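Local atomic coordinates of nucleoprotein (PDB entry 3OV9), a protein that encapsidates the viral genomic RNA and assembles into ring-shaped hexamers, protecting the genome from nucleases and presenting it as the template for transcription and replication. Residues A[64-69]-A[103-108]; A[143-148]-A[170-175]; A[154-159]-A[213-218]. All coordinates share one frame; numbering follows the deposited sequence. Where two conformers were deposited one is given.

Contact 1. Residues A[64-69]-A[103-108]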
loop_
_atom_site.group_PDB
_atom_site.type_symbol
_atom_site.label_atom_id
_atom_site.label_comp_id
_atom_site.label_asym_id
_atom_site.label_seq_id
_atom_site.Cartn_x
_atom_site.Cartn_y
_atom_site.Cartn_z
ATOM N N ARG A 64 29.097 1.414 18.097
ATOM C CA ARG A 64 28.751 1.002 16.728
ATOM C C ARG A 64 27.466 0.181 16.626
ATOM O O ARG A 64 26.819 0.165 15.580
ATOM C CB ARG A 64 29.911 0.247 16.065
ATOM C CG ARG A 64 31.185 1.066 15.838
ATOM C CD ARG A 64 30.958 2.341 15.007
ATOM N NE ARG A 64 30.335 2.096 13.701
ATOM C CZ ARG A 64 31.000 1.852 12.570
ATOM N NH1 ARG A 64 32.326 1.797 12.558
ATOM N NH2 ARG A 64 30.332 1.655 11.440
ATOM N N GLY A 65 27.100 -0.506 17.705
ATOM C CA GLY A 65 25.858 -1.272 17.727
ATOM C C GLY A 65 26.041 -2.777 17.791
ATOM O O GLY A 65 27.073 -3.275 18.248
ATOM N N ASN A 66 25.031 -3.499 17.311
ATOM C CA ASN A 66 24.946 -4.945 17.492
ATOM C C ASN A 66 25.044 -5.740 16.186
ATOM O O ASN A 66 24.696 -6.924 16.144
ATOM C CB ASN A 66 23.648 -5.293 18.238
ATOM C CG ASN A 66 23.688 -6.667 18.895
ATOM O OD1 ASN A 66 24.728 -7.110 19.381
ATOM N ND2 ASN A 66 22.543 -7.343 18.918
ATOM N N LYS A 67 25.527 -5.092 15.126
ATOM C CA LYS A 67 25.667 -5.743 13.822
ATOM C C LYS A 67 27.120 -5.726 13.329
ATOM O O LYS A 67 27.505 -4.841 12.561
ATOM C CB LYS A 67 24.729 -5.105 12.787
ATOM C CG LYS A 67 23.251 -5.248 13.110
ATOM C CD LYS A 67 22.391 -4.729 11.970
ATOM C CE LYS A 67 20.914 -5.021 12.197
ATOM N NZ LYS A 67 20.299 -4.104 13.198
ATOM N N PRO A 68 27.930 -6.713 13.766
ATOM C CA PRO A 68 29.368 -6.738 13.475
ATOM C C PRO A 68 29.727 -6.751 11.984
ATOM O O PRO A 68 30.717 -6.132 11.593
ATOM C CB PRO A 68 29.838 -8.029 14.150
ATOM C CG PRO A 68 28.843 -8.275 15.220
ATOM C CD PRO A 68 27.540 -7.841 14.633
ATOM N N ARG A 69 28.936 -7.440 11.166
ATOM C CA ARG A 69 29.195 -7.481 9.724
ATOM C C ARG A 69 28.892 -6.143 9.052
ATOM O O ARG A 69 29.608 -5.731 8.131
ATOM C CB ARG A 69 28.426 -8.625 9.051
ATOM C CG ARG A 69 29.017 -10.012 9.297
ATOM C CD ARG A 69 30.375 -10.198 8.618
ATOM N NE ARG A 69 31.030 -11.430 9.057
ATOM C CZ ARG A 69 32.290 -11.759 8.789
ATOM N NH1 ARG A 69 33.064 -10.952 8.074
ATOM N NH2 ARG A 69 32.781 -12.903 9.243
ATOM N N THR A 103 26.447 -12.347 21.174
ATOM C CA THR A 103 26.304 -11.096 20.426
ATOM C C THR A 103 26.997 -10.009 21.239
ATOM O O THR A 103 27.245 -10.186 22.435
ATOM C CB THR A 103 24.828 -10.677 20.219
ATOM O OG1 THR A 103 24.240 -10.315 21.478
ATOM C CG2 THR A 103 24.016 -11.786 19.571
ATOM N N LEU A 104 27.300 -8.887 20.592
ATOM C CA LEU A 104 27.925 -7.751 21.270
ATOM C C LEU A 104 27.064 -7.198 22.414
ATOM O O LEU A 104 27.580 -6.919 23.497
ATOM C CB LEU A 104 28.276 -6.642 20.266
ATOM C CG LEU A 104 29.278 -6.993 19.159
ATOM C CD1 LEU A 104 29.337 -5.876 18.131
ATOM C CD2 LEU A 104 30.665 -7.272 19.718
ATOM N N SER A 105 25.759 -7.067 22.176
ATOM C CA SER A 105 24.828 -6.552 23.186
ATOM C C SER A 105 24.767 -7.458 24.415
ATOM O O SER A 105 24.642 -6.976 25.541
ATOM C CB SER A 105 23.423 -6.370 22.602
ATOM O OG SER A 105 23.387 -5.311 21.662
ATOM N N ARG A 106 24.852 -8.767 24.191
ATOM C CA ARG A 106 24.822 -9.744 25.284
ATOM C C ARG A 106 26.067 -9.663 26.169
ATOM O O ARG A 106 25.983 -9.842 27.384
ATOM C CB ARG A 106 24.625 -11.159 24.741
ATOM C CG ARG A 106 23.197 -11.417 24.290
ATOM C CD ARG A 106 23.027 -12.779 23.644
ATOM N NE ARG A 106 21.659 -12.957 23.160
ATOM C CZ ARG A 106 21.190 -14.074 22.610
ATOM N NH1 ARG A 106 21.974 -15.136 22.459
ATOM N NH2 ARG A 106 19.928 -14.125 22.208
ATOM N N VAL A 107 27.219 -9.390 25.558
ATOM C CA VAL A 107 28.450 -9.181 26.322
ATOM C C VAL A 107 28.300 -7.971 27.256
ATOM O O VAL A 107 28.600 -8.061 28.450
ATOM C CB VAL A 107 29.691 -9.039 25.401
ATOM C CG1 VAL A 107 30.942 -8.708 26.220
ATOM C CG2 VAL A 107 29.909 -10.327 24.603
ATOM N N ALA A 108 27.813 -6.857 26.712
ATOM C CA ALA A 108 27.570 -5.647 27.498
ATOM C C ALA A 108 26.576 -5.884 28.636
ATOM O O ALA A 108 26.760 -5.379 29.745
ATOM C CB ALA A 108 27.086 -4.509 26.594
HETATM O O HOH W 1 26.615 -8.735 17.801
HETATM O O HOH W 2 21.705 -9.514 21.298
#
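N66 meets the start of helix 104-110 with its side-chain amide, and L104 meets P68; the two halves of the contact differ in character. On the close-packed side L104 and P68 reach toward each other tip to tip, CD1 of L104 lying 3.8 Å from CG of P68. The same CD1 also rests against the carbonyl O of G65, while M57, L60 and A61 of helix 50-63 and M71 also pack on the leucine, and I87 of helix 77-90 packs on P68. S105 OG lies against the amide carbon of N66, 3.1 Å from CG. The motif is a capped helix N-terminus. T103 is its N-cap, with OG1 accepting from R106 N at 3.2 Å, and N66 adds a further acceptor from the neighbouring loop: its CG is anti to the backbone N (chi1 -160°), and OD1 takes the N-H of S105 at 3.0 Å. That donor stands well above the carbonyl plane, and the bond is fairly straight, 158° at the hydrogen. The other side is looser and wetter. A water lies 2.9 Å from both N66 OD1 and L104 N, accepting from the latter; a second lies 2.7 Å from T103 OG1 and is held only weakly by N66 ND2. S105, R106 and K67 are RNA-binding positions by similarity, and K67 is at the N-cap of helix 68-71.

Contact 2. Residues A[143-148]-A[170-175]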
loop_
_atom_site.group_PDB
_atom_site.type_symbol
_atom_site.label_atom_id
_atom_site.label_comp_id
_atom_site.label_asym_id
_atom_site.label_seq_id
_atom_site.Cartn_x
_atom_site.Cartn_y
_atom_site.Cartn_z
ATOM N N HIS A 143 25.500 6.493 33.911
ATOM C CA HIS A 143 25.436 5.060 34.214
ATOM C C HIS A 143 24.152 4.383 33.711
ATOM O O HIS A 143 24.124 3.161 33.536
ATOM C CB HIS A 143 25.581 4.822 35.724
ATOM C CG HIS A 143 26.930 5.176 36.269
ATOM N ND1 HIS A 143 27.234 6.435 36.737
ATOM C CD2 HIS A 143 28.049 4.432 36.433
ATOM C CE1 HIS A 143 28.485 6.455 37.162
ATOM N NE2 HIS A 143 29.002 5.253 36.989
ATOM N N MET A 144 23.105 5.178 33.483
ATOM C CA MET A 144 21.800 4.665 33.048
ATOM C C MET A 144 21.657 4.583 31.523
ATOM O O MET A 144 20.635 4.114 31.018
ATOM C CB MET A 144 20.665 5.535 33.615
ATOM C CG MET A 144 20.452 5.438 35.123
ATOM S SD MET A 144 19.023 6.388 35.685
ATOM C CE MET A 144 18.770 5.645 37.301
ATOM N N MET A 145 22.679 5.030 30.797
ATOM C CA MET A 145 22.570 5.225 29.348
ATOM C C MET A 145 22.923 3.999 28.496
ATOM O O MET A 145 23.620 4.105 27.485
ATOM C CB MET A 145 23.367 6.461 28.909
ATOM C CG MET A 145 22.804 7.770 29.439
ATOM S SD MET A 145 23.728 9.221 28.889
ATOM C CE MET A 145 23.495 9.115 27.115
ATOM N N HIS A 146 22.428 2.837 28.914
ATOM C CA HIS A 146 22.419 1.631 28.079
ATOM C C HIS A 146 21.387 0.659 28.648
ATOM O O HIS A 146 21.167 0.652 29.861
ATOM C CB HIS A 146 23.803 0.978 28.003
ATOM C CG HIS A 146 23.958 0.045 26.842
ATOM N ND1 HIS A 146 23.836 -1.322 26.964
ATOM C CD2 HIS A 146 24.181 0.286 25.528
ATOM C CE1 HIS A 146 24.005 -1.885 25.782
ATOM N NE2 HIS A 146 24.213 -0.932 24.892
ATOM N N PRO A 147 20.727 -0.149 27.785
ATOM C CA PRO A 147 19.773 -1.130 28.322
ATOM C C PRO A 147 20.393 -2.093 29.343
ATOM O O PRO A 147 19.674 -2.620 30.202
ATOM C CB PRO A 147 19.305 -1.881 27.073
ATOM C CG PRO A 147 19.420 -0.867 25.982
ATOM C CD PRO A 147 20.650 -0.068 26.312
ATOM N N SER A 148 21.710 -2.289 29.257
ATOM C CA SER A 148 22.473 -3.097 30.218
ATOM C C SER A 148 22.235 -2.689 31.670
ATOM O O SER A 148 22.322 -3.524 32.568
ATOM C CB SER A 148 23.979 -3.012 29.923
ATOM O OG SER A 148 24.278 -3.495 28.625
ATOM N N SER A 170 14.082 4.935 32.071
ATOM C CA SER A 170 13.130 4.903 30.954
ATOM C C SER A 170 13.158 6.172 30.093
ATOM O O SER A 170 12.810 6.122 28.907
ATOM C CB SER A 170 11.712 4.622 31.455
ATOM O OG SER A 170 11.616 3.314 32.001
ATOM N N LEU A 171 13.573 7.296 30.682
ATOM C CA LEU A 171 13.749 8.535 29.917
ATOM C C LEU A 171 14.779 8.325 28.810
ATOM O O LEU A 171 14.534 8.692 27.658
ATOM C CB LEU A 171 14.148 9.712 30.818
ATOM C CG LEU A 171 14.229 11.090 30.141
ATOM C CD1 LEU A 171 12.837 11.658 29.865
ATOM C CD2 LEU A 171 15.051 12.069 30.973
ATOM N N TYR A 172 15.917 7.722 29.165
ATOM C CA TYR A 172 16.934 7.341 28.182
ATOM C C TYR A 172 16.415 6.314 27.172
ATOM O O TYR A 172 16.660 6.451 25.973
ATOM C CB TYR A 172 18.211 6.819 28.861
ATOM C CG TYR A 172 19.004 5.870 27.986
ATOM C CD1 TYR A 172 19.879 6.350 27.007
ATOM C CD2 TYR A 172 18.861 4.488 28.119
ATOM C CE1 TYR A 172 20.597 5.476 26.192
ATOM C CE2 TYR A 172 19.565 3.611 27.310
ATOM C CZ TYR A 172 20.431 4.106 26.351
ATOM O OH TYR A 172 21.129 3.224 25.557
ATOM N N LEU A 173 15.722 5.285 27.664
ATOM C CA LEU A 173 15.236 4.198 26.809
ATOM C C LEU A 173 14.253 4.702 25.759
ATOM O O LEU A 173 14.204 4.176 24.647
ATOM C CB LEU A 173 14.597 3.079 27.636
ATOM C CG LEU A 173 15.518 2.178 28.466
ATOM C CD1 LEU A 173 14.679 1.249 29.321
ATOM C CD2 LEU A 173 16.463 1.378 27.581
ATOM N N LEU A 174 13.484 5.724 26.127
ATOM C CA LEU A 174 12.556 6.389 25.212
ATOM C C LEU A 174 13.295 7.055 24.050
ATOM O O LEU A 174 12.911 6.890 22.890
ATOM C CB LEU A 174 11.712 7.418 25.975
ATOM C CG LEU A 174 10.692 8.279 25.219
ATOM C CD1 LEU A 174 9.600 7.428 24.584
ATOM C CD2 LEU A 174 10.086 9.313 26.159
ATOM N N GLN A 175 14.355 7.795 24.371
ATOM C CA GLN A 175 15.151 8.501 23.366
ATOM C C GLN A 175 15.948 7.524 22.510
ATOM O O GLN A 175 15.946 7.621 21.282
ATOM C CB GLN A 175 16.105 9.510 24.020
ATOM C CG GLN A 175 15.501 10.353 25.140
ATOM C CD GLN A 175 14.230 11.082 24.734
ATOM O OE1 GLN A 175 14.180 11.752 23.698
ATOM N NE2 GLN A 175 13.196 10.962 25.561
HETATM O O HOH W 3 23.635 4.206 24.859
#
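The phenol ring of Y172 carries M145 CA over the centre of one face, 3.6 Å from the centroid and only 6° off the ring normal, a well-formed CH-pi contact made by backbone rather than by a side-chain tip. At the ring's edge, in its plane, sits CD of P147, 3.4 Å from Y172 OH. The imidazole of H146 has the same P147 CD over one face, offset toward the rim. The Y172 CG is anti to its backbone N (chi1 154°), and the ring lies against the backbone of M144 to H146, where CB of M145 reaches CD1 of the tyrosine at 4.0 Å. A water joins the hydroxyl to the loop, donating to M145 O at 2.6 Å and lying 2.8 Å from Y172 OH. Beyond the ring, P147 CG touches L173 CD2 at 4.0 Å. H146 is tied within its own loop: ND1 accepts from S148 N and shares a hydrogen bond with S148 OG at 2.8 Å. In this all-helical fold the contact packs a connection containing two short 3-10 segments against helix 159-180, whose H169 ND1 also bonds M144 O; M133 of helix 130-136 packs on M145, L119 of helix 112-122 on H146, and F196 and M200 of helix 189-204 on L173.

Contact 3. Residues A[154-159]-A[213-218]; sequences DPSLPG and KRREFL
D154 and R215 form the ionic part of this contact. OD2 of the aspartate receives the NE hydrogen of R215 at 2.8 Å, on its anti side and close to the guanidinium plane, completing a salt bridge; a weaker bond from NH2 reaches the same oxygen at 3.2 Å. Carboxylate and guanidinium planes are turned 39° apart. R215 arrives with CG anti to its backbone N (chi1 -158°) and a bend at chi3 (-68°) that turns NE toward the acid. Its NH2 also gives a weak bond to S156 OG, which lies near the guanidinium plane.

Hydrogen bonds within the loop involve the other carboxylate oxygen. OD1 accepts from S156 N at 2.9 Å, an Asx turn, and from S156 OG at 2.7 Å, both from the same face of its plane. The backbone meanwhile closes a type I beta turn from D154 to L157. The guanidinium of R214 bonds outside the two segments, to V153 O, A203 O, F208 O and I209 O.

Packing completes the set. CD2 of L157 lies over one face of the R215 guanidinium, 3.5 Å above the plane and toward its rim, R214 offers its CB to D154, and the apolar pair is L157 CD1 with L218 CD1 at 3.8 Å.

The chemistry implies a division of labour: one oxygen of D154 shapes the turn, the other fastens it to helix 211-220, and the adjoining positive charge would be expected to favour the ionised carboxylate.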
loop_
_atom_site.group_PDB
_atom_site.type_symbol
_atom_site.label_atom_id
_atom_site.label_comp_id
_atom_site.label_asym_id
_atom_site.label_seq_id
_atom_site.Cartn_x
_atom_site.Cartn_y
_atom_site.Cartn_z
ATOM N N ASP A 154 18.183 -3.164 41.779
ATOM C CA ASP A 154 17.759 -4.019 42.889
ATOM C C ASP A 154 16.237 -3.940 43.052
ATOM O O ASP A 154 15.719 -2.917 43.502
ATOM C CB ASP A 154 18.471 -3.576 44.175
ATOM C CG ASP A 154 18.030 -4.360 45.410
ATOM O OD1 ASP A 154 17.248 -5.326 45.281
ATOM O OD2 ASP A 154 18.472 -3.998 46.520
ATOM N N PRO A 155 15.515 -5.027 42.701
ATOM C CA PRO A 155 14.047 -5.023 42.755
ATOM C C PRO A 155 13.476 -5.033 44.177
ATOM O O PRO A 155 12.258 -4.928 44.348
ATOM C CB PRO A 155 13.666 -6.311 42.019
ATOM C CG PRO A 155 14.824 -7.213 42.224
ATOM C CD PRO A 155 16.040 -6.323 42.229
ATOM N N SER A 156 14.347 -5.159 45.176
ATOM C CA SER A 156 13.932 -5.138 46.579
ATOM C C SER A 156 13.971 -3.732 47.193
ATOM O O SER A 156 13.630 -3.552 48.364
ATOM C CB SER A 156 14.768 -6.119 47.413
ATOM O OG SER A 156 16.062 -5.612 47.683
ATOM N N LEU A 157 14.389 -2.742 46.402
ATOM C CA LEU A 157 14.310 -1.338 46.810
ATOM C C LEU A 157 12.865 -0.944 47.130
ATOM O O LEU A 157 11.935 -1.476 46.513
ATOM C CB LEU A 157 14.860 -0.425 45.707
ATOM C CG LEU A 157 16.379 -0.255 45.604
ATOM C CD1 LEU A 157 16.754 0.339 44.255
ATOM C CD2 LEU A 157 16.923 0.604 46.737
ATOM N N PRO A 158 12.669 -0.019 48.095
ATOM C CA PRO A 158 11.321 0.477 48.392
ATOM C C PRO A 158 10.605 0.955 47.133
ATOM O O PRO A 158 11.235 1.544 46.247
ATOM C CB PRO A 158 11.582 1.646 49.343
ATOM C CG PRO A 158 12.831 1.271 50.038
ATOM C CD PRO A 158 13.672 0.577 48.998
ATOM N N GLY A 159 9.301 0.697 47.069
ATOM C CA GLY A 159 8.496 0.888 45.860
ATOM C C GLY A 159 8.767 2.214 45.148
ATOM O O GLY A 159 9.004 2.234 43.939
ATOM N N LYS A 213 24.323 -7.034 45.920
ATOM C CA LYS A 213 25.415 -6.596 45.044
ATOM C C LYS A 213 24.928 -5.570 44.018
ATOM O O LYS A 213 25.659 -4.636 43.677
ATOM C CB LYS A 213 26.083 -7.780 44.335
ATOM C CG LYS A 213 27.001 -8.631 45.215
ATOM C CD LYS A 213 27.694 -9.740 44.411
ATOM C CE LYS A 213 26.747 -10.896 44.066
ATOM N NZ LYS A 213 27.446 -12.000 43.350
ATOM N N ARG A 214 23.698 -5.746 43.534
ATOM C CA ARG A 214 23.081 -4.770 42.629
ATOM C C ARG A 214 22.958 -3.406 43.304
ATOM O O ARG A 214 23.362 -2.389 42.732
ATOM C CB ARG A 214 21.711 -5.250 42.139
ATOM C CG ARG A 214 21.759 -6.290 41.034
ATOM C CD ARG A 214 20.397 -6.930 40.855
ATOM N NE ARG A 214 20.391 -7.958 39.820
ATOM C CZ ARG A 214 19.655 -7.913 38.712
ATOM N NH1 ARG A 214 18.850 -6.883 38.476
ATOM N NH2 ARG A 214 19.724 -8.905 37.836
ATOM N N ARG A 215 22.421 -3.380 44.525
ATOM C CA ARG A 215 22.303 -2.120 45.262
ATOM C C ARG A 215 23.671 -1.495 45.549
ATOM O O ARG A 215 23.800 -0.265 45.554
ATOM C CB ARG A 215 21.498 -2.282 46.554
ATOM C CG ARG A 215 20.910 -0.955 47.047
ATOM C CD ARG A 215 20.169 -1.091 48.363
ATOM N NE ARG A 215 18.948 -1.878 48.228
ATOM C CZ ARG A 215 17.974 -1.917 49.135
ATOM N NH1 ARG A 215 18.065 -1.202 50.251
ATOM N NH2 ARG A 215 16.903 -2.665 48.919
ATOM N N GLU A 216 24.676 -2.344 45.782
ATOM C CA GLU A 216 26.043 -1.878 45.999
ATOM C C GLU A 216 26.579 -1.136 44.776
ATOM O O GLU A 216 27.268 -0.121 44.915
ATOM C CB GLU A 216 26.974 -3.035 46.368
ATOM C CG GLU A 216 26.966 -3.396 47.843
ATOM C CD GLU A 216 28.183 -4.203 48.248
ATOM O OE1 GLU A 216 28.974 -4.576 47.356
ATOM O OE2 GLU A 216 28.353 -4.459 49.458
ATOM N N PHE A 217 26.256 -1.638 43.585
ATOM C CA PHE A 217 26.646 -0.966 42.346
ATOM C C PHE A 217 25.925 0.372 42.219
ATOM O O PHE A 217 26.547 1.384 41.893
ATOM C CB PHE A 217 26.368 -1.840 41.118
ATOM C CG PHE A 217 27.401 -2.909 40.874
ATOM C CD1 PHE A 217 28.738 -2.579 40.668
ATOM C CD2 PHE A 217 27.028 -4.248 40.817
ATOM C CE1 PHE A 217 29.690 -3.568 40.428
ATOM C CE2 PHE A 217 27.970 -5.244 40.579
ATOM C CZ PHE A 217 29.307 -4.902 40.384
ATOM N N LEU A 218 24.620 0.373 42.495
ATOM C CA LEU A 218 23.817 1.603 42.454
ATOM C C LEU A 218 24.379 2.677 43.383
ATOM O O LEU A 218 24.414 3.858 43.030
ATOM C CB LEU A 218 22.347 1.325 42.791
ATOM C CG LEU A 218 21.504 0.503 41.808
ATOM C CD1 LEU A 218 20.074 0.383 42.307
ATOM C CD2 LEU A 218 21.529 1.109 40.399
#

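In the fold
Contacts 1 and 2, with centres about 17 Å apart, touch directly: A108 CB lies 4.1 Å from H146 CE1, so the helix begun in contact 1 packs on the loop of contact 2. Contacts 2 and 3 are also about 17 Å apart between centres but do not touch, their nearest atoms being about 6 Å apart; their segments alternate along the chain. Contacts 1 and 3 lie on opposite sides of the chain's centre, about 27 Å between centres. RNA-binding positions inferred by similarity fall in contact 1, and the H146 side chain of contact 2 lies about 5 Å from that of one of them, S105. The R214 side chain of contact 3 comes about 4 Å from a bound sodium ion.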